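PDB 4E3E: beta-methylmalyl-CoA dehydratase from Chloroflexus aurantiacus, which catalyses the reversible dehydration of beta-methylmalyl-CoA to mesaconyl-CoA in the glyoxylate assimilation cycle, which regenerates acetyl-CoA and produces pyruvate. Local coordinates for residues K75-P78 with D79-N83; Q220-L224 with Y225-A229; P7-F11 with E12-L16; F233-H236 with V237-G241. One frame throughout, in Å; residues are numbered along the deposited sequence.

Interaction 1 of 4, residues K75-P78 with D79-N83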
loop_
_atom_site.group_PDB
_atom_site.type_symbol
_atom_site.label_atom_id
_atom_site.label_comp_id
_atom_site.label_asym_id
_atom_site.label_seq_id
_atom_site.Cartn_x
_atom_site.Cartn_y
_atom_site.Cartn_z
ATOM N N LYS A 75 -10.879 15.931 1.959
ATOM C CA LYS A 75 -12.013 16.185 2.854
ATOM C C LYS A 75 -13.065 17.121 2.261
ATOM O O LYS A 75 -14.251 17.016 2.602
ATOM C CB LYS A 75 -11.558 16.812 4.177
ATOM C CG LYS A 75 -10.425 16.106 4.869
ATOM C CD LYS A 75 -10.869 14.755 5.324
ATOM C CE LYS A 75 -9.953 13.663 4.803
ATOM N NZ LYS A 75 -10.740 12.476 5.196
ATOM N N THR A 76 -12.627 18.042 1.404
ATOM C CA THR A 76 -13.519 19.072 0.859
ATOM C C THR A 76 -14.288 18.536 -0.338
ATOM O O THR A 76 -15.335 19.087 -0.713
ATOM C CB THR A 76 -12.764 20.352 0.402
ATOM O OG1 THR A 76 -12.102 20.133 -0.865
ATOM C CG2 THR A 76 -11.780 20.809 1.447
ATOM N N VAL A 77 -13.773 17.463 -0.932
ATOM C CA VAL A 77 -14.357 16.941 -2.189
ATOM C C VAL A 77 -15.872 16.603 -2.124
ATOM O O VAL A 77 -16.636 17.031 -3.014
ATOM C CB VAL A 77 -13.517 15.787 -2.774
ATOM C CG1 VAL A 77 -14.235 15.111 -3.951
ATOM C CG2 VAL A 77 -12.153 16.318 -3.218
ATOM N N PRO A 78 -16.319 15.856 -1.083
ATOM C CA PRO A 78 -17.759 15.529 -1.015
ATOM C C PRO A 78 -18.679 16.761 -1.108
ATOM O O PRO A 78 -19.707 16.700 -1.783
ATOM C CB PRO A 78 -17.897 14.854 0.364
ATOM C CG PRO A 78 -16.540 14.287 0.636
ATOM C CD PRO A 78 -15.600 15.344 0.107
ATOM N N ASP A 79 -18.283 17.867 -0.477
ATOM C CA ASP A 79 -19.125 19.070 -0.384
ATOM C C ASP A 79 -18.863 20.139 -1.441
ATOM O O ASP A 79 -19.739 20.958 -1.722
ATOM C CB ASP A 79 -18.973 19.699 0.998
ATOM C CG ASP A 79 -19.270 18.718 2.110
ATOM O OD1 ASP A 79 -20.343 18.093 2.073
ATOM O OD2 ASP A 79 -18.435 18.557 3.012
ATOM N N ILE A 80 -17.662 20.148 -2.013
ATOM C CA ILE A 80 -17.273 21.215 -2.934
ATOM C C ILE A 80 -17.224 20.752 -4.385
ATOM O O ILE A 80 -17.771 21.422 -5.257
ATOM C CB ILE A 80 -15.915 21.849 -2.527
ATOM C CG1 ILE A 80 -15.963 22.350 -1.080
ATOM C CG2 ILE A 80 -15.488 22.953 -3.503
ATOM C CD1 ILE A 80 -17.072 23.337 -0.771
ATOM N N SER A 81 -16.581 19.617 -4.648
ATOM C CA SER A 81 -16.261 19.257 -6.033
ATOM C C SER A 81 -16.843 17.929 -6.495
ATOM O O SER A 81 -16.541 17.483 -7.604
ATOM C CB SER A 81 -14.745 19.323 -6.299
ATOM O OG SER A 81 -14.009 18.573 -5.340
ATOM N N LEU A 82 -17.683 17.310 -5.669
ATOM C CA LEU A 82 -18.372 16.091 -6.088
ATOM C C LEU A 82 -19.053 16.276 -7.461
ATOM O O LEU A 82 -18.974 15.400 -8.318
ATOM C CB LEU A 82 -19.375 15.615 -5.030
ATOM C CG LEU A 82 -19.958 14.212 -5.263
ATOM C CD1 LEU A 82 -18.869 13.143 -5.286
ATOM C CD2 LEU A 82 -21.018 13.870 -4.222
ATOM N N ASN A 83 -19.683 17.435 -7.667
ATOM C CA ASN A 83 -20.377 17.737 -8.918
ATOM C C ASN A 83 -19.644 18.737 -9.828
ATOM O O ASN A 83 -20.267 19.421 -10.642
ATOM C CB ASN A 83 -21.793 18.220 -8.605
ATOM C CG ASN A 83 -22.552 17.230 -7.758
ATOM O OD1 ASN A 83 -22.789 16.106 -8.193
ATOM N ND2 ASN A 83 -22.889 17.618 -6.518
#
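Ile80 lies one turn on from Thr76, and its CG1 comes alongside the threonine, 4.1 Å from Thr76 CB. The first torsion of Ile80 (chi1 -55°) sets CG1 beside its own backbone N, so the branch runs back toward Thr76 and also touches Thr76 O. Thr76 O takes a bond of 2.9 Å from Ile80 N and a weak one from Asp79 N. Val77 O receives Ser81 N at 3.1 Å, with weaker help from Ile80 N and Leu82 N. Pro78 has no N-H to give to the turn before it, and the helix is kinked there. This is the last part of helix 65-80, the long helix that the hot-dog sheet wraps. Thr76 and Ile80 face the sheet and pack on strands 19-27 and 138-149. Ser81 OG is turned between its backbone N and carbonyl carbon (chi1 52°). Ser81 OG rests against the Val77 side chain, 3.6 Å from Val77 CG2. Arg144 of strand 138-149 donates to this hydroxyl. Thr76 OG1 bonds Phe73 O, one turn back, and also takes Arg144 NH2. Leu82 CB lies 3.4 Å from Pro78 O, an oxygen that is buried without a hydrogen-bond partner. Asp79 OD2 bonds to His22 ND1 on strand 19-27.

Interaction 2 of 4, residues Q220-L224 with Y225-A229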
loop_
_atom_site.group_PDB
_atom_site.type_symbol
_atom_site.label_atom_id
_atom_site.label_comp_id
_atom_site.label_asym_id
_atom_site.label_seq_id
_atom_site.Cartn_x
_atom_site.Cartn_y
_atom_site.Cartn_z
ATOM N N GLN A 220 -5.408 4.057 -5.493
ATOM C CA GLN A 220 -4.937 3.856 -4.112
ATOM C C GLN A 220 -4.538 5.159 -3.389
ATOM O O GLN A 220 -4.806 5.314 -2.185
ATOM C CB GLN A 220 -3.824 2.791 -4.037
ATOM C CG GLN A 220 -3.261 2.570 -2.609
ATOM C CD GLN A 220 -2.420 1.290 -2.541
ATOM O OE1 GLN A 220 -1.598 1.048 -3.418
ATOM N NE2 GLN A 220 -2.635 0.469 -1.523
ATOM N N ALA A 221 -3.879 6.072 -4.112
ATOM C CA ALA A 221 -3.529 7.370 -3.562
ATOM C C ALA A 221 -4.814 8.135 -3.258
ATOM O O ALA A 221 -4.970 8.688 -2.162
ATOM C CB ALA A 221 -2.616 8.156 -4.517
ATOM N N THR A 222 -5.749 8.111 -4.200
ATOM C CA THR A 222 -7.014 8.863 -4.043
ATOM C C THR A 222 -7.833 8.373 -2.827
ATOM O O THR A 222 -8.432 9.192 -2.096
ATOM C CB THR A 222 -7.826 8.829 -5.357
ATOM O OG1 THR A 222 -6.959 9.214 -6.441
ATOM C CG2 THR A 222 -9.034 9.792 -5.308
ATOM N N ARG A 223 -7.833 7.051 -2.588
ATOM C CA ARG A 223 -8.488 6.468 -1.394
ATOM C C ARG A 223 -7.758 6.814 -0.110
ATOM O O ARG A 223 -8.394 7.007 0.950
ATOM C CB ARG A 223 -8.644 4.948 -1.527
ATOM C CG ARG A 223 -9.790 4.539 -2.452
ATOM C CD ARG A 223 -9.699 3.071 -2.841
ATOM N NE ARG A 223 -10.967 2.596 -3.368
ATOM C CZ ARG A 223 -11.115 1.618 -4.257
ATOM N NH1 ARG A 223 -10.057 0.977 -4.753
ATOM N NH2 ARG A 223 -12.341 1.285 -4.655
ATOM N N LEU A 224 -6.430 6.897 -0.186
ATOM C CA LEU A 224 -5.633 7.286 0.989
ATOM C C LEU A 224 -6.077 8.683 1.439
ATOM O O LEU A 224 -6.135 8.979 2.643
ATOM C CB LEU A 224 -4.130 7.264 0.672
ATOM C CG LEU A 224 -3.180 7.667 1.813
ATOM C CD1 LEU A 224 -3.212 6.633 2.935
ATOM C CD2 LEU A 224 -1.756 7.861 1.311
ATOM N N TYR A 225 -6.410 9.522 0.453
ATOM C CA TYR A 225 -6.858 10.892 0.696
ATOM C C TYR A 225 -8.341 10.954 1.072
ATOM O O TYR A 225 -8.846 12.036 1.422
ATOM C CB TYR A 225 -6.580 11.791 -0.533
ATOM C CG TYR A 225 -5.151 11.671 -1.052
ATOM C CD1 TYR A 225 -4.063 11.522 -0.157
ATOM C CD2 TYR A 225 -4.890 11.710 -2.412
ATOM C CE1 TYR A 225 -2.761 11.386 -0.629
ATOM C CE2 TYR A 225 -3.592 11.593 -2.903
ATOM C CZ TYR A 225 -2.544 11.427 -2.014
ATOM O OH TYR A 225 -1.287 11.307 -2.506
ATOM N N GLN A 226 -9.027 9.802 1.010
ATOM C CA GLN A 226 -10.489 9.732 1.233
ATOM C C GLN A 226 -11.196 10.768 0.317
ATOM O O GLN A 226 -12.126 11.486 0.700
ATOM C CB GLN A 226 -10.805 9.855 2.731
ATOM C CG GLN A 226 -10.383 8.598 3.516
ATOM C CD GLN A 226 -10.299 8.873 5.001
ATOM O OE1 GLN A 226 -9.699 9.860 5.405
ATOM N NE2 GLN A 226 -10.932 8.020 5.824
ATOM N N ASN A 227 -10.681 10.837 -0.904
ATOM C CA ASN A 227 -11.184 11.709 -1.963
ATOM C C ASN A 227 -12.127 10.833 -2.776
ATOM O O ASN A 227 -11.742 9.766 -3.239
ATOM C CB ASN A 227 -9.991 12.240 -2.793
ATOM C CG ASN A 227 -10.401 12.985 -4.079
ATOM O OD1 ASN A 227 -11.458 12.755 -4.655
ATOM N ND2 ASN A 227 -9.529 13.888 -4.534
ATOM N N THR A 228 -13.376 11.265 -2.915
ATOM C CA THR A 228 -14.414 10.404 -3.481
ATOM C C THR A 228 -14.842 10.733 -4.900
ATOM O O THR A 228 -15.822 10.147 -5.346
ATOM C CB THR A 228 -15.715 10.474 -2.669
ATOM O OG1 THR A 228 -16.197 11.828 -2.686
ATOM C CG2 THR A 228 -15.485 10.038 -1.210
ATOM N N ALA A 229 -14.183 11.683 -5.575
ATOM C CA ALA A 229 -14.652 12.130 -6.898
ATOM C C ALA A 229 -14.750 10.926 -7.814
ATOM O O ALA A 229 -13.838 10.115 -7.876
ATOM C CB ALA A 229 -13.750 13.225 -7.501
#
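Thr222 O and Asn227 N are joined by a bond of 3.0 Å that closes the end of helix 215-224. Gln226 N bonds Arg223 O at 2.9 Å. With the positive phi of Gln226 (52°), these two bonds form a Schellman motif. Tyr225 N still makes a normal helical bond of 3.1 Å to Ala221 O. Beyond the cap, Asn227 OD1 accepts from Ala229 N at 3.1 Å, an Asx turn. The hydroxyls of Tyr225 and Tyr40 are hydrogen-bonded to each other.

Ala221 O also makes the ring contact. Ala221 O sits over one face of the Tyr225 ring, toward the rim, and is 3.0 Å from Tyr225 CD2. The first torsion of Tyr225 (chi1 -49°) keeps CG beside the backbone N and so lays the ring back over the last turn.

Apolar contacts flank it. Ala221 CB is 3.9 Å from Tyr225 CE2, and Leu224 CD2 touches Tyr225 CE1. Thr222 CG2 lies 3.6 Å from Asn227 CB, the two side chains crossing at a slant. With an alanine at Tyr225, a gap would probably open beside Ala221 and Leu224, and the Tyr40 hydroxyl would lose this partner.

Tyr225 fits between helix 30-40, where Tyr40 and Tyr36 lie, and helix 65-80, where it meets Leu67 and His70. Asn227 packs on Phe73 and Val77 of the latter helix.

Interaction 3 of 4, residues P7-F11 with E12-L16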
loop_
_atom_site.group_PDB
_atom_site.type_symbol
_atom_site.label_atom_id
_atom_site.label_comp_id
_atom_site.label_asym_id
_atom_site.label_seq_id
_atom_site.Cartn_x
_atom_site.Cartn_y
_atom_site.Cartn_z
ATOM N N PRO A 7 -26.036 14.133 -1.894
ATOM C CA PRO A 7 -25.866 14.378 -3.332
ATOM C C PRO A 7 -24.734 15.364 -3.628
ATOM O O PRO A 7 -24.419 15.606 -4.790
ATOM C CB PRO A 7 -27.221 14.968 -3.747
ATOM C CG PRO A 7 -27.734 15.634 -2.519
ATOM C CD PRO A 7 -27.227 14.823 -1.352
ATOM N N GLY A 8 -24.128 15.915 -2.575
ATOM C CA GLY A 8 -23.136 16.976 -2.719
ATOM C C GLY A 8 -23.850 18.283 -3.022
ATOM O O GLY A 8 -25.083 18.349 -3.032
ATOM N N ASN A 9 -23.089 19.337 -3.256
ATOM C CA ASN A 9 -23.700 20.587 -3.662
ATOM C C ASN A 9 -23.594 20.750 -5.159
ATOM O O ASN A 9 -22.584 20.368 -5.748
ATOM C CB ASN A 9 -23.004 21.756 -2.983
ATOM C CG ASN A 9 -23.304 21.824 -1.505
ATOM O OD1 ASN A 9 -24.441 22.071 -1.108
ATOM N ND2 ASN A 9 -22.285 21.603 -0.683
ATOM N N PHE A 10 -24.637 21.303 -5.772
ATOM C CA PHE A 10 -24.558 21.766 -7.156
ATOM C C PHE A 10 -24.377 23.278 -7.114
ATOM O O PHE A 10 -24.479 23.871 -6.037
ATOM C CB PHE A 10 -25.817 21.366 -7.937
ATOM C CG PHE A 10 -25.864 19.906 -8.283
ATOM C CD1 PHE A 10 -26.297 18.964 -7.346
ATOM C CD2 PHE A 10 -25.469 19.467 -9.542
ATOM C CE1 PHE A 10 -26.333 17.613 -7.662
ATOM C CE2 PHE A 10 -25.504 18.119 -9.863
ATOM C CZ PHE A 10 -25.933 17.190 -8.924
ATOM N N PHE A 11 -24.104 23.908 -8.262
ATOM C CA PHE A 11 -23.735 25.330 -8.253
ATOM C C PHE A 11 -24.739 26.226 -7.526
ATOM O O PHE A 11 -24.340 27.047 -6.689
ATOM C CB PHE A 11 -23.443 25.875 -9.660
ATOM C CG PHE A 11 -23.102 27.347 -9.677
ATOM C CD1 PHE A 11 -21.886 27.803 -9.158
ATOM C CD2 PHE A 11 -24.004 28.280 -10.185
ATOM C CE1 PHE A 11 -21.570 29.155 -9.161
ATOM C CE2 PHE A 11 -23.694 29.632 -10.191
ATOM C CZ PHE A 11 -22.475 30.069 -9.679
ATOM N N GLU A 12 -26.028 26.051 -7.832
ATOM C CA GLU A 12 -27.091 26.890 -7.260
ATOM C C GLU A 12 -27.276 26.677 -5.752
ATOM O O GLU A 12 -27.940 27.471 -5.078
ATOM C CB GLU A 12 -28.420 26.701 -8.017
ATOM C CG GLU A 12 -29.041 25.308 -7.932
ATOM C CD GLU A 12 -28.652 24.396 -9.090
ATOM O OE1 GLU A 12 -27.437 24.198 -9.332
ATOM O OE2 GLU A 12 -29.570 23.861 -9.751
ATOM N N ASP A 13 -26.675 25.610 -5.235
ATOM C CA ASP A 13 -26.772 25.276 -3.820
ATOM C C ASP A 13 -25.855 26.116 -2.940
ATOM O O ASP A 13 -26.077 26.208 -1.733
ATOM C CB ASP A 13 -26.499 23.787 -3.595
ATOM C CG ASP A 13 -27.495 22.896 -4.315
ATOM O OD1 ASP A 13 -28.677 23.292 -4.454
ATOM O OD2 ASP A 13 -27.098 21.798 -4.745
ATOM N N PHE A 14 -24.833 26.722 -3.541
ATOM C CA PHE A 14 -23.849 27.492 -2.789
ATOM C C PHE A 14 -24.341 28.888 -2.427
ATOM O O PHE A 14 -25.045 29.530 -3.204
ATOM C CB PHE A 14 -22.526 27.577 -3.554
ATOM C CG PHE A 14 -21.788 26.267 -3.644
ATOM C CD1 PHE A 14 -21.173 25.712 -2.512
ATOM C CD2 PHE A 14 -21.695 25.587 -4.860
ATOM C CE1 PHE A 14 -20.490 24.500 -2.597
ATOM C CE2 PHE A 14 -21.014 24.381 -4.950
ATOM C CZ PHE A 14 -20.407 23.836 -3.821
ATOM N N ARG A 15 -23.971 29.341 -1.234
ATOM C CA ARG A 15 -24.286 30.692 -0.792
ATOM C C ARG A 15 -23.015 31.438 -0.420
ATOM O O ARG A 15 -22.191 30.926 0.348
ATOM C CB ARG A 15 -25.249 30.673 0.397
ATOM C CG ARG A 15 -26.654 30.196 0.064
ATOM C CD ARG A 15 -27.334 31.104 -0.951
ATOM N NE ARG A 15 -28.667 30.625 -1.310
ATOM C CZ ARG A 15 -28.919 29.691 -2.226
ATOM N NH1 ARG A 15 -27.929 29.116 -2.899
ATOM N NH2 ARG A 15 -30.174 29.333 -2.471
ATOM N N LEU A 16 -22.858 32.646 -0.965
ATOM C CA LEU A 16 -21.724 33.493 -0.623
ATOM C C LEU A 16 -21.609 33.633 0.891
ATOM O O LEU A 16 -22.579 33.951 1.568
ATOM C CB LEU A 16 -21.853 34.881 -1.262
ATOM C CG LEU A 16 -20.658 35.806 -0.987
ATOM C CD1 LEU A 16 -19.405 35.257 -1.664
ATOM C CD2 LEU A 16 -20.937 37.235 -1.425
HETATM O O HOH W 1 -25.117 24.217 0.320
#
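Phe10 O accepts from Asp13 N at 2.9 Å, and Phe11 O from Phe14 N at 3.2 Å. The spacing of three residues marks a short 3-10 turn, placed in the N-terminal loop that leads to strand 19-27 of the hot-dog sheet. Asp13 braces its start. Asp13 OD2 takes Phe10 N at 2.7 Å, on the anti side and nearly straight (166°). The same oxygen lies at the edge of the Phe10 ring and forms a salt bridge with Arg151. In Glu12, CG stands between the backbone N and the carbonyl carbon (chi1 64°), which folds the chain back toward Phe10, with Glu12 OE1 3.5 Å from Phe10 CB. The Glu12 carboxylate bonds to the backbone N of Arg151 and Asp152. Asn9 CB sits over one face of the Phe14 ring in a CH-pi contact, 3.9 Å from its centroid. Phe14 also packs on Val111 and Leu114 of strand 104-116. A serine in its place is likely to lose the CH-pi contact and open a gap between Asn9 and these side chains. Asn9 ND2 bonds Asp79 O. At the other end of the amide, a water donates to Asn9 OD1 at 2.7 Å and to Asp13 O at 3.0 Å.

Interaction 4 of 4, residues F233-H236 with V237-G241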
loop_
_atom_site.group_PDB
_atom_site.type_symbol
_atom_site.label_atom_id
_atom_site.label_comp_id
_atom_site.label_asym_id
_atom_site.label_seq_id
_atom_site.Cartn_x
_atom_site.Cartn_y
_atom_site.Cartn_z
ATOM N N PHE A 233 -12.778 6.654 -10.216
ATOM C CA PHE A 233 -13.034 5.293 -9.726
ATOM C C PHE A 233 -13.844 4.379 -10.622
ATOM O O PHE A 233 -13.667 3.157 -10.576
ATOM C CB PHE A 233 -13.709 5.347 -8.353
ATOM C CG PHE A 233 -12.834 5.923 -7.274
ATOM C CD1 PHE A 233 -11.808 5.172 -6.723
ATOM C CD2 PHE A 233 -13.036 7.219 -6.821
ATOM C CE1 PHE A 233 -10.995 5.702 -5.725
ATOM C CE2 PHE A 233 -12.233 7.762 -5.822
ATOM C CZ PHE A 233 -11.208 6.999 -5.274
ATOM N N ASN A 234 -14.730 4.970 -11.421
ATOM C CA ASN A 234 -15.827 4.247 -12.035
ATOM C C ASN A 234 -15.654 4.057 -13.526
ATOM O O ASN A 234 -16.031 4.919 -14.328
ATOM C CB ASN A 234 -17.155 4.962 -11.738
ATOM C CG ASN A 234 -18.364 4.103 -12.046
ATOM O OD1 ASN A 234 -18.350 3.308 -12.988
ATOM N ND2 ASN A 234 -19.427 4.265 -11.253
ATOM N N LEU A 235 -15.110 2.904 -13.889
ATOM C CA LEU A 235 -14.898 2.572 -15.289
ATOM C C LEU A 235 -16.226 2.337 -15.997
ATOM O O LEU A 235 -16.369 2.693 -17.163
ATOM C CB LEU A 235 -13.982 1.351 -15.437
ATOM C CG LEU A 235 -13.622 0.914 -16.870
ATOM C CD1 LEU A 235 -12.957 2.045 -17.653
ATOM C CD2 LEU A 235 -12.744 -0.338 -16.854
ATOM N N HIS A 236 -17.183 1.735 -15.288
ATOM C CA HIS A 236 -18.519 1.469 -15.825
ATOM C C HIS A 236 -19.119 2.739 -16.373
ATOM O O HIS A 236 -19.677 2.743 -17.476
ATOM C CB HIS A 236 -19.410 0.841 -14.746
ATOM C CG HIS A 236 -20.818 0.535 -15.198
ATOM N ND1 HIS A 236 -21.091 -0.082 -16.368
ATOM C CD2 HIS A 236 -22.040 0.753 -14.574
ATOM C CE1 HIS A 236 -22.423 -0.232 -16.496
ATOM N NE2 HIS A 236 -23.002 0.275 -15.391
ATOM N N VAL A 237 -18.971 3.836 -15.630
ATOM C CA VAL A 237 -19.467 5.143 -16.091
ATOM C C VAL A 237 -18.479 5.824 -17.030
ATOM O O VAL A 237 -18.858 6.278 -18.121
ATOM C CB VAL A 237 -19.796 6.081 -14.909
ATOM C CG1 VAL A 237 -20.049 7.513 -15.396
ATOM C CG2 VAL A 237 -21.017 5.545 -14.155
ATOM N N GLU A 238 -17.214 5.886 -16.620
ATOM C CA GLU A 238 -16.233 6.674 -17.360
ATOM C C GLU A 238 -15.968 6.115 -18.742
ATOM O O GLU A 238 -15.602 6.871 -19.646
ATOM C CB GLU A 238 -14.932 6.890 -16.578
ATOM C CG GLU A 238 -15.092 7.864 -15.423
ATOM C CD GLU A 238 -15.899 9.101 -15.814
ATOM O OE1 GLU A 238 -15.574 9.753 -16.825
ATOM O OE2 GLU A 238 -16.872 9.418 -15.114
ATOM N N ARG A 239 -16.196 4.835 -18.913
ATOM C CA ARG A 239 -15.975 4.174 -20.178
ATOM C C ARG A 239 -16.929 4.704 -21.210
ATOM O O ARG A 239 -16.647 4.663 -22.380
ATOM C CB ARG A 239 -16.005 2.657 -20.047
ATOM C CG ARG A 239 -17.053 1.942 -20.843
ATOM C CD ARG A 239 -17.417 0.606 -20.233
ATOM N NE ARG A 239 -16.331 -0.344 -20.289
ATOM C CZ ARG A 239 -16.096 -1.272 -19.373
ATOM N NH1 ARG A 239 -15.069 -2.072 -19.528
ATOM N NH2 ARG A 239 -16.875 -1.394 -18.308
ATOM N N GLU A 240 -18.076 5.173 -20.772
ATOM C CA GLU A 240 -19.043 5.759 -21.705
ATOM C C GLU A 240 -18.727 7.226 -21.958
ATOM O O GLU A 240 -19.195 7.779 -22.935
ATOM C CB GLU A 240 -20.497 5.588 -21.232
ATOM C CG GLU A 240 -20.906 4.155 -20.898
ATOM C CD GLU A 240 -20.687 3.168 -22.044
ATOM O OE1 GLU A 240 -20.945 3.520 -23.222
ATOM O OE2 GLU A 240 -20.267 2.024 -21.755
ATOM N N GLY A 241 -17.934 7.849 -21.081
ATOM C CA GLY A 241 -17.550 9.262 -21.237
ATOM C C GLY A 241 -16.680 9.539 -22.461
ATOM O O GLY A 241 -16.289 8.605 -23.177
HETATM O O HOH W 2 -20.333 0.870 -19.225
#
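Asn234 OD1 accepts from Val237 N at 2.8 Å and caps the start of helix 235-238. The first torsion of Asn234 puts CG anti to the backbone N (chi1 -166°), which carries the amide forward to the first turn. Val237 N approaches from above the amide plane (53° out of it).

This N-cap is the tight part of the contact. Asn234 O takes Glu238 N at 2.8 Å, so the one asparagine grips two backbone N-H groups. Glu238 CB and CG close in on that same oxygen. Val237 CG2 packs against the amide, 3.5 Å from Asn234 ND2. The amide nitrogen also bonds to the hydroxyl of Tyr290 of the second subunit. Thr212 and Thr288 of that subunit bond to Leu235 N and His236 N, so the start of the helix is fixed at the subunit interface.

The other side is looser and faces solvent. Arg239 N still donates to Leu235 O at 2.8 Å. Leu235 CG stands over the centre of one face of the Arg239 guanidinium, 4.1 Å from Arg239 CZ. Leu235 CD1 lies 3.9 Å from Arg239 CB. A water donates to His236 O at 2.6 Å and to Glu240 OE2 at 2.8 Å. Arg239 and Glu240 both touch a crystal neighbour.

The two sides therefore differ in what holds their side chains. Directional bonds to buried Asn234 set the cap, while the Arg239 side chain meets that of Leu235 by van der Waals contact, and its pose may owe something to the crystal.

How the interactions relate
Interaction 3 comes first from the N terminus, followed by interactions 1, 2 and 4. Each closes only a short local turn, and none nests in or crosses another. The N-terminal turn of interaction 3 is tied to the end of helix 65-80 in interaction 1, where Asn83 ND2 bonds Asn9 O. Helix 65-80 in turn meets the end of helix 215-224 in interaction 2, where Lys75 NZ bonds Gln226 OE1 and Val77 packs on Asn227. Interaction 4 follows along the chain, and its Phe233 packs on Thr222, Arg223 and Asn227. Interactions 2 and 4 both also touch the second subunit.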